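Local coordinates for enoyl-acyl carrier protein reductase (Uncultured bacterium, PDB 6KIA), which probably catalyses the NADH-dependent reduction of enoyl-acyl carrier protein in fatty acid synthesis, at residues F205-N211 with Q262-R268; A238-T244 with T284-E290. The contacts are given in a common frame with arbitrary orientation. Residue numbers count along the deposited sequence, not the author numbering.

Contact 1 of 2, residues F205-N211 with Q262-R268; sequences FDEVTAN and QGKAKMR. With NAI (1,4-dihydronicotinamide adenine dinucleotide), chain D.
Two hydrogen bonds, one near each end of the interface, tie helix 205-211 to segment 262-268: Thr209 OG1 donates to Gln262 OE1 (2.6 Å), and Arg268 NE donates to Asn211 OD1 (2.9 Å, near the guanidinium plane). Water 3 bridges Asn211 OD1 (2.8 Å) and Arg268 NH2 (3.1 Å). Asn211 serves both sides, since its ND2 donates to Glu207 OE1 (3.2 Å). The long side chain of Lys266 (m, m, t, t) lets NZ donate to O2D (2.8 Å) and O3D (3.0 Å) of NADH; water 2 joins NZ (2.8 Å) to Thr209 O (2.7 Å).

Gln262, the N-cap residue, folds back (chi1, chi2 m) so that CG lies over the Phe205 ring, 4.2 Å from its centroid, a CH-pi contact. The helix axes approach to 7.8 Å and cross at -41°. Small Ala265 permits this closeness: its CA lies 4.7 Å from that of Asp206, and its CB 3.8 Å from Thr209 CB. Ala210, within the pi-type turn 206-211 where Asn211 N bonds to Asp206 O, rests its CB 3.3 Å from Ala265 O.

This helix pair belongs to the Rossmann-like NADH-binding fold: helix 196-219 packs against helix 263-278 and touches helix 120-146 through Asp206 and Glu207.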
loop_
_atom_site.group_PDB
_atom_site.type_symbol
_atom_site.label_atom_id
_atom_site.label_comp_id
_atom_site.label_asym_id
_atom_site.label_seq_id
_atom_site.Cartn_x
_atom_site.Cartn_y
_atom_site.Cartn_z
ATOM N N PHE A 205 6.841 10.799 -4.931
ATOM C CA PHE A 205 5.844 10.075 -4.135
ATOM C C PHE A 205 4.448 10.603 -4.461
ATOM O O PHE A 205 3.514 9.822 -4.680
ATOM C CB PHE A 205 6.080 10.231 -2.618
ATOM C CG PHE A 205 7.217 9.398 -2.047
ATOM C CD1 PHE A 205 8.052 8.643 -2.851
ATOM C CD2 PHE A 205 7.437 9.397 -0.666
ATOM C CE1 PHE A 205 9.100 7.894 -2.273
ATOM C CE2 PHE A 205 8.481 8.654 -0.082
ATOM C CZ PHE A 205 9.305 7.908 -0.891
ATOM N N ASP A 206 4.283 11.926 -4.487
ATOM C CA ASP A 206 2.970 12.466 -4.848
ATOM C C ASP A 206 2.550 11.940 -6.212
ATOM O O ASP A 206 1.383 11.558 -6.396
ATOM C CB ASP A 206 2.963 13.995 -4.873
ATOM C CG ASP A 206 2.693 14.624 -3.518
ATOM O OD1 ASP A 206 2.457 13.904 -2.522
ATOM O OD2 ASP A 206 2.724 15.875 -3.452
ATOM N N GLU A 207 3.481 11.899 -7.167
ATOM C CA GLU A 207 3.094 11.448 -8.513
ATOM C C GLU A 207 2.653 9.970 -8.539
ATOM O O GLU A 207 1.585 9.625 -9.092
ATOM C CB GLU A 207 4.241 11.644 -9.512
ATOM C CG GLU A 207 4.529 13.075 -9.929
ATOM C CD GLU A 207 3.294 13.873 -10.304
ATOM O OE1 GLU A 207 2.320 13.283 -10.829
ATOM O OE2 GLU A 207 3.326 15.113 -10.137
ATOM N N VAL A 208 3.468 9.099 -7.957
ATOM C CA VAL A 208 3.225 7.653 -8.027
ATOM C C VAL A 208 2.097 7.172 -7.111
ATOM O O VAL A 208 1.240 6.385 -7.516
ATOM C CB VAL A 208 4.510 6.846 -7.663
ATOM C CG1 VAL A 208 4.235 5.341 -7.761
ATOM C CG2 VAL A 208 5.710 7.266 -8.562
ATOM N N THR A 209 2.126 7.628 -5.865
ATOM C CA THR A 209 1.252 7.140 -4.809
ATOM C C THR A 209 -0.107 7.818 -4.828
ATOM O O THR A 209 -1.111 7.216 -4.440
ATOM C CB THR A 209 1.940 7.343 -3.444
ATOM O OG1 THR A 209 3.189 6.639 -3.482
ATOM C CG2 THR A 209 1.085 6.859 -2.274
ATOM N N ALA A 210 -0.156 9.056 -5.318
ATOM C CA ALA A 210 -1.409 9.809 -5.259
ATOM C C ALA A 210 -1.967 10.190 -6.627
ATOM O O ALA A 210 -3.096 9.814 -6.973
ATOM C CB ALA A 210 -1.217 11.073 -4.396
ATOM N N ASN A 211 -1.203 10.943 -7.411
ATOM C CA ASN A 211 -1.744 11.487 -8.654
ATOM C C ASN A 211 -2.131 10.442 -9.707
ATOM O O ASN A 211 -3.013 10.685 -10.519
ATOM C CB ASN A 211 -0.754 12.484 -9.237
ATOM C CG ASN A 211 -0.592 13.701 -8.345
ATOM O OD1 ASN A 211 -1.462 13.994 -7.523
ATOM N ND2 ASN A 211 0.521 14.409 -8.494
ATOM N N GLN A 262 5.683 8.289 3.059
ATOM C CA GLN A 262 4.665 8.381 2.004
ATOM C C GLN A 262 3.390 9.056 2.536
ATOM O O GLN A 262 2.365 9.121 1.839
ATOM C CB GLN A 262 4.326 6.974 1.498
ATOM C CG GLN A 262 5.371 6.368 0.578
ATOM C CD GLN A 262 5.254 6.748 -0.886
ATOM O OE1 GLN A 262 4.378 7.522 -1.303
ATOM N NE2 GLN A 262 6.166 6.206 -1.688
ATOM N N GLY A 263 3.446 9.553 3.771
ATOM C CA GLY A 263 2.264 10.051 4.458
ATOM C C GLY A 263 1.564 11.210 3.773
ATOM O O GLY A 263 0.341 11.227 3.633
ATOM N N LYS A 264 2.343 12.191 3.353
ATOM C CA LYS A 264 1.793 13.321 2.599
ATOM C C LYS A 264 1.079 12.865 1.317
ATOM O O LYS A 264 -0.005 13.368 0.974
ATOM C CB LYS A 264 2.902 14.325 2.277
ATOM C CG LYS A 264 3.408 15.084 3.487
ATOM C CD LYS A 264 2.321 16.021 3.999
ATOM C CE LYS A 264 2.764 16.822 5.215
ATOM N NZ LYS A 264 1.629 17.645 5.729
ATOM N N ALA A 265 1.704 11.941 0.589
ATOM C CA ALA A 265 1.109 11.433 -0.655
ATOM C C ALA A 265 -0.164 10.647 -0.358
ATOM O O ALA A 265 -1.136 10.732 -1.109
ATOM C CB ALA A 265 2.110 10.563 -1.415
ATOM N N LYS A 266 -0.179 9.884 0.741
ATOM C CA LYS A 266 -1.397 9.131 1.076
ATOM C C LYS A 266 -2.543 10.095 1.451
ATOM O O LYS A 266 -3.710 9.789 1.219
ATOM C CB LYS A 266 -1.147 8.137 2.214
ATOM C CG LYS A 266 -0.279 6.916 1.800
ATOM C CD LYS A 266 -1.003 6.102 0.704
ATOM C CE LYS A 266 -0.281 4.781 0.440
ATOM N NZ LYS A 266 -0.874 3.966 -0.668
ATOM N N MET A 267 -2.223 11.242 2.059
ATOM C CA MET A 267 -3.312 12.178 2.365
ATOM C C MET A 267 -3.788 12.896 1.096
ATOM O O MET A 267 -4.974 13.248 0.963
ATOM C CB MET A 267 -2.891 13.166 3.453
ATOM C CG MET A 267 -2.880 12.481 4.807
ATOM S SD MET A 267 -2.453 13.597 6.183
ATOM C CE MET A 267 -0.740 13.925 5.823
ATOM N N ARG A 268 -2.885 13.071 0.141
ATOM C CA ARG A 268 -3.294 13.626 -1.142
ATOM C C ARG A 268 -4.194 12.632 -1.895
ATOM O O ARG A 268 -5.179 13.015 -2.528
ATOM C CB ARG A 268 -2.074 13.974 -1.988
ATOM C CG ARG A 268 -2.411 14.670 -3.291
ATOM C CD ARG A 268 -1.152 15.066 -4.050
ATOM N NE ARG A 268 -1.494 15.812 -5.255
ATOM C CZ ARG A 268 -1.699 17.128 -5.291
ATOM N NH1 ARG A 268 -1.555 17.864 -4.195
ATOM N NH2 ARG A 268 -2.027 17.706 -6.433
HETATM P PA NAI D . 3.612 -4.280 -3.525
HETATM O O1A NAI D . 3.125 -5.670 -3.796
HETATM O O2A NAI D . 5.090 -4.016 -3.732
HETATM O O5B NAI D . 2.716 -3.295 -4.394
HETATM C C5B NAI D . 3.265 -2.083 -4.870
HETATM C C4B NAI D . 2.303 -1.678 -6.029
HETATM O O4B NAI D . 2.790 -0.278 -6.489
HETATM C C3B NAI D . 2.375 -2.466 -7.041
HETATM O O3B NAI D . 1.045 -2.715 -7.656
HETATM C C2B NAI D . 3.365 -1.689 -8.114
HETATM O O2B NAI D . 3.163 -2.251 -9.462
HETATM C C1B NAI D . 3.024 -0.453 -7.993
HETATM N N9A NAI D . 4.163 0.454 -8.244
HETATM C C8A NAI D . 5.327 0.705 -7.619
HETATM N N7A NAI D . 5.978 1.634 -8.315
HETATM C C5A NAI D . 5.209 1.971 -9.377
HETATM C C6A NAI D . 5.482 2.891 -10.377
HETATM N N6A NAI D . 6.590 3.767 -10.641
HETATM N N1A NAI D . 4.569 3.063 -11.348
HETATM C C2A NAI D . 3.410 2.333 -11.342
HETATM N N3A NAI D . 3.138 1.416 -10.340
HETATM C C4A NAI D . 4.073 1.245 -9.353
HETATM O O3 NAI D . 3.309 -3.836 -1.960
HETATM P PN NAI D . 1.911 -3.450 -1.253
HETATM O O1N NAI D . 0.926 -4.569 -1.397
HETATM O O2N NAI D . 2.315 -3.167 0.185
HETATM O O5D NAI D . 1.372 -2.128 -1.964
HETATM C C5D NAI D . 0.081 -2.073 -2.548
HETATM C C4D NAI D . -0.663 -0.870 -1.926
HETATM O O4D NAI D . -0.926 -1.144 -0.663
HETATM C C3D NAI D . 0.235 0.365 -1.899
HETATM O O3D NAI D . -0.419 1.496 -2.368
HETATM C C2D NAI D . 0.496 0.518 -0.384
HETATM O O2D NAI D . 0.923 1.898 -0.104
HETATM C C1D NAI D . -0.636 0.169 0.168
HETATM N N1N NAI D . -0.519 -0.183 1.582
HETATM C C2N NAI D . 0.509 -0.971 2.056
HETATM C C3N NAI D . 0.612 -1.229 3.429
HETATM C C7N NAI D . 1.717 -2.129 3.982
HETATM O O7N NAI D . 2.004 -2.106 5.176
HETATM N N7N NAI D . 2.401 -2.999 3.093
HETATM C C4N NAI D . -0.312 -0.729 4.335
HETATM C C5N NAI D . -1.379 0.027 3.837
HETATM C C6N NAI D . -1.470 0.297 2.467
HETATM O O HOH W 1 1.000 15.368 -0.810
HETATM O O HOH W 2 -1.389 4.792 -3.319
HETATM O O HOH W 3 -3.625 15.693 -8.193
#

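Contact 2 of 2, residues A238-T244 with T284-E290; sequences AYGYHGT and TVYNCPE. With NAI (1,4-dihydronicotinamide adenine dinucleotide), chain D.
Backbone hydrogen bonds pair strands 238-240 and 284-287 in parallel, with Ala238 opposite Val285, Tyr239 opposite Tyr286 and Gly240 opposite Asn287 (CA-CA 4.7, 5.2 and 4.2 Å). Ala238 N donates to Thr284 O (3.0 Å), Tyr286 N to Ala238 O (2.8 Å), Gly240 N to Tyr286 O (2.7 Å) and Cys288 N to Gly240 O (3.0 Å). The strand axes come within 4.4 Å at -38°. A CB on Gly240 would clash with Asn287 OD1 and Val285 CG1, so glycine suits this place.

Among the side chains, Tyr241 (chi1 t) donates from OH to Glu290 OE2 (2.5 Å); Glu290, with chi2 p, curls back to meet it. Water 4 links His242 N (2.9 Å) with Gly243 O and Cys288 O (both 2.8 Å). Gly243 has positive phi, which favours glycine.

Apolar contacts follow the two faces. Tyr239 and Tyr286 (both chi1 m) share one, where Cys288 SG lies 3.9 Å from Tyr239 CD1, a sulfur-aromatic contact; Ala238 CB and Val285 CG2 meet at 4.2 Å on the other.

Both strands run on into loops that line the nicotinamide end of NADH, as C-terminal strand ends do in Rossmann folds. Gly240 O lies 3.1 Å from NADH C6N, Pro289 O 3.3 Å from C4N, the hydride-bearing carbon, and Tyr239 CB 3.3 Å from O4D.

Strand 155-159 flanks 234-240 and strand 421-423 flanks 283-287; helix 394-413 packs on the Tyr239-Tyr286 face, while Val285 faces helix 263-278.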
loop_
_atom_site.group_PDB
_atom_site.type_symbol
_atom_site.label_atom_id
_atom_site.label_comp_id
_atom_site.label_asym_id
_atom_site.label_seq_id
_atom_site.Cartn_x
_atom_site.Cartn_y
_atom_site.Cartn_z
ATOM N N ALA A 238 -8.667 2.211 -3.749
ATOM C CA ALA A 238 -7.233 2.394 -3.602
ATOM C C ALA A 238 -6.848 1.874 -2.232
ATOM O O ALA A 238 -7.661 1.874 -1.307
ATOM C CB ALA A 238 -6.818 3.869 -3.753
ATOM N N TYR A 239 -5.604 1.442 -2.104
ATOM C CA TYR A 239 -5.069 1.009 -0.816
ATOM C C TYR A 239 -4.384 2.198 -0.163
ATOM O O TYR A 239 -3.412 2.722 -0.697
ATOM C CB TYR A 239 -4.087 -0.151 -0.979
ATOM C CG TYR A 239 -4.733 -1.467 -1.353
ATOM C CD1 TYR A 239 -5.183 -2.349 -0.369
ATOM C CD2 TYR A 239 -4.888 -1.830 -2.696
ATOM C CE1 TYR A 239 -5.776 -3.549 -0.708
ATOM C CE2 TYR A 239 -5.493 -3.031 -3.035
ATOM C CZ TYR A 239 -5.915 -3.874 -2.048
ATOM O OH TYR A 239 -6.516 -5.070 -2.376
ATOM N N GLY A 240 -4.905 2.635 0.975
ATOM C CA GLY A 240 -4.294 3.749 1.662
ATOM C C GLY A 240 -3.558 3.244 2.872
ATOM O O GLY A 240 -3.805 2.130 3.328
ATOM N N TYR A 241 -2.628 4.053 3.380
ATOM C CA TYR A 241 -2.135 3.829 4.748
ATOM C C TYR A 241 -2.227 5.158 5.492
ATOM O O TYR A 241 -1.772 6.180 4.980
ATOM C CB TYR A 241 -0.695 3.316 4.794
ATOM C CG TYR A 241 -0.254 3.129 6.236
ATOM C CD1 TYR A 241 -0.819 2.125 7.017
ATOM C CD2 TYR A 241 0.681 3.982 6.821
ATOM C CE1 TYR A 241 -0.465 1.959 8.339
ATOM C CE2 TYR A 241 1.053 3.817 8.143
ATOM C CZ TYR A 241 0.489 2.806 8.897
ATOM O OH TYR A 241 0.840 2.624 10.231
ATOM N N HIS A 242 -2.866 5.138 6.667
ATOM C CA HIS A 242 -3.017 6.361 7.457
ATOM C C HIS A 242 -3.131 5.965 8.915
ATOM O O HIS A 242 -4.012 6.439 9.648
ATOM C CB HIS A 242 -4.246 7.159 6.998
ATOM C CG HIS A 242 -4.229 8.595 7.429
ATOM N ND1 HIS A 242 -4.965 9.573 6.790
ATOM C CD2 HIS A 242 -3.568 9.216 8.437
ATOM C CE1 HIS A 242 -4.738 10.741 7.371
ATOM N NE2 HIS A 242 -3.900 10.552 8.377
ATOM N N GLY A 243 -2.294 5.007 9.311
ATOM C CA GLY A 243 -2.370 4.444 10.647
ATOM C C GLY A 243 -3.536 3.485 10.792
ATOM O O GLY A 243 -4.455 3.452 9.963
ATOM N N THR A 244 -3.530 2.721 11.882
ATOM C CA THR A 244 -4.497 1.639 12.059
ATOM C C THR A 244 -4.908 1.483 13.538
ATOM O O THR A 244 -4.071 1.634 14.427
ATOM C CB THR A 244 -3.883 0.317 11.554
ATOM O OG1 THR A 244 -3.516 0.463 10.176
ATOM C CG2 THR A 244 -4.844 -0.863 11.740
ATOM N N THR A 284 -13.133 5.115 -3.422
ATOM C CA THR A 284 -12.913 4.922 -2.005
ATOM C C THR A 284 -11.461 4.503 -1.744
ATOM O O THR A 284 -10.952 3.549 -2.350
ATOM C CB THR A 284 -13.882 3.864 -1.424
ATOM O OG1 THR A 284 -15.250 4.288 -1.628
ATOM C CG2 THR A 284 -13.633 3.642 0.080
ATOM N N VAL A 285 -10.808 5.224 -0.843
ATOM C CA VAL A 285 -9.513 4.809 -0.315
ATOM C C VAL A 285 -9.741 3.975 0.919
ATOM O O VAL A 285 -10.428 4.404 1.850
ATOM C CB VAL A 285 -8.620 6.010 0.062
ATOM C CG1 VAL A 285 -7.351 5.533 0.779
ATOM C CG2 VAL A 285 -8.286 6.836 -1.182
ATOM N N TYR A 286 -9.180 2.773 0.928
ATOM C CA TYR A 286 -9.285 1.908 2.094
ATOM C C TYR A 286 -7.987 1.972 2.840
ATOM O O TYR A 286 -6.972 1.480 2.355
ATOM C CB TYR A 286 -9.619 0.462 1.679
ATOM C CG TYR A 286 -11.001 0.323 1.066
ATOM C CD1 TYR A 286 -11.200 0.495 -0.310
ATOM C CD2 TYR A 286 -12.095 0.067 1.862
ATOM C CE1 TYR A 286 -12.468 0.379 -0.856
ATOM C CE2 TYR A 286 -13.367 -0.052 1.324
ATOM C CZ TYR A 286 -13.545 0.096 -0.013
ATOM O OH TYR A 286 -14.833 -0.032 -0.515
ATOM N N ASN A 287 -8.014 2.611 4.007
ATOM C CA ASN A 287 -6.809 2.712 4.840
ATOM C C ASN A 287 -6.600 1.414 5.603
ATOM O O ASN A 287 -7.350 1.079 6.540
ATOM C CB ASN A 287 -6.891 3.912 5.779
ATOM C CG ASN A 287 -6.588 5.216 5.069
ATOM O OD1 ASN A 287 -5.701 5.275 4.192
ATOM N ND2 ASN A 287 -7.338 6.271 5.409
ATOM N N CYS A 288 -5.618 0.649 5.146
ATOM C CA CYS A 288 -5.429 -0.741 5.594
ATOM C C CYS A 288 -4.313 -0.902 6.612
ATOM O O CYS A 288 -3.458 -0.025 6.723
ATOM C CB CYS A 288 -5.150 -1.634 4.379
ATOM S SG CYS A 288 -6.598 -1.817 3.262
ATOM N N PRO A 289 -4.286 -2.032 7.334
ATOM C CA PRO A 289 -3.233 -2.206 8.356
ATOM C C PRO A 289 -1.806 -2.358 7.852
ATOM O O PRO A 289 -1.551 -2.702 6.705
ATOM C CB PRO A 289 -3.635 -3.517 9.043
ATOM C CG PRO A 289 -5.076 -3.636 8.821
ATOM C CD PRO A 289 -5.289 -3.109 7.418
ATOM N N GLU A 290 -0.866 -2.125 8.768
ATOM C CA GLU A 290 0.537 -2.440 8.565
ATOM C C GLU A 290 0.710 -3.937 8.342
ATOM O O GLU A 290 0.250 -4.761 9.168
ATOM C CB GLU A 290 1.358 -2.030 9.802
ATOM C CG GLU A 290 1.190 -0.579 10.257
ATOM C CD GLU A 290 -0.013 -0.343 11.185
ATOM O OE1 GLU A 290 -0.822 -1.268 11.436
ATOM O OE2 GLU A 290 -0.147 0.787 11.684
HETATM P PA NAI D . 3.612 -4.280 -3.525
HETATM O O1A NAI D . 3.125 -5.670 -3.796
HETATM O O2A NAI D . 5.090 -4.016 -3.732
HETATM O O5B NAI D . 2.716 -3.295 -4.394
HETATM C C5B NAI D . 3.265 -2.083 -4.870
HETATM C C4B NAI D . 2.303 -1.678 -6.029
HETATM O O4B NAI D . 2.790 -0.278 -6.489
HETATM C C3B NAI D . 2.375 -2.466 -7.041
HETATM O O3B NAI D . 1.045 -2.715 -7.656
HETATM C C2B NAI D . 3.365 -1.689 -8.114
HETATM O O2B NAI D . 3.163 -2.251 -9.462
HETATM C C1B NAI D . 3.024 -0.453 -7.993
HETATM N N9A NAI D . 4.163 0.454 -8.244
HETATM C C8A NAI D . 5.327 0.705 -7.619
HETATM N N7A NAI D . 5.978 1.634 -8.315
HETATM C C5A NAI D . 5.209 1.971 -9.377
HETATM C C6A NAI D . 5.482 2.891 -10.377
HETATM N N6A NAI D . 6.590 3.767 -10.641
HETATM N N1A NAI D . 4.569 3.063 -11.348
HETATM C C2A NAI D . 3.410 2.333 -11.342
HETATM N N3A NAI D . 3.138 1.416 -10.340
HETATM C C4A NAI D . 4.073 1.245 -9.353
HETATM O O3 NAI D . 3.309 -3.836 -1.960
HETATM P PN NAI D . 1.911 -3.450 -1.253
HETATM O O1N NAI D . 0.926 -4.569 -1.397
HETATM O O2N NAI D . 2.315 -3.167 0.185
HETATM O O5D NAI D . 1.372 -2.128 -1.964
HETATM C C5D NAI D . 0.081 -2.073 -2.548
HETATM C C4D NAI D . -0.663 -0.870 -1.926
HETATM O O4D NAI D . -0.926 -1.144 -0.663
HETATM C C3D NAI D . 0.235 0.365 -1.899
HETATM O O3D NAI D . -0.419 1.496 -2.368
HETATM C C2D NAI D . 0.496 0.518 -0.384
HETATM O O2D NAI D . 0.923 1.898 -0.104
HETATM C C1D NAI D . -0.636 0.169 0.168
HETATM N N1N NAI D . -0.519 -0.183 1.582
HETATM C C2N NAI D . 0.509 -0.971 2.056
HETATM C C3N NAI D . 0.612 -1.229 3.429
HETATM C C7N NAI D . 1.717 -2.129 3.982
HETATM O O7N NAI D . 2.004 -2.106 5.176
HETATM N N7N NAI D . 2.401 -2.999 3.093
HETATM C C4N NAI D . -0.312 -0.729 4.335
HETATM C C5N NAI D . -1.379 0.027 3.837
HETATM C C6N NAI D . -1.470 0.297 2.467
HETATM O O HOH W 4 -4.217 2.629 7.338
HETATM O O HOH W 5 -6.180 0.499 9.013
#

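How the contacts relate
Contacts 1 and 2 have centres about 12 Å apart, and their segments alternate along the chain: 205-211, 238-244, 262-268, 284-290. Helix 196-219 precedes strand 234-240, and helix 263-278 lies between that strand and its parallel neighbour 283-287, part of the connection between the two. The contacts touch directly: Lys266 NZ probably hydrogen-bonds to Tyr239 O (2.8 Å), and Met267 CG packs on His242 CE1 (3.6 Å). Both reach the same NADH, contact 1 with Lys266 at the nicotinamide ribose and Val208 beside the adenine, contact 2 around the nicotinamide ring. The helices and the C-terminal ends of these interior strands thus contribute jointly to one cofactor pocket, completed by residues such as Thr160 and Thr293.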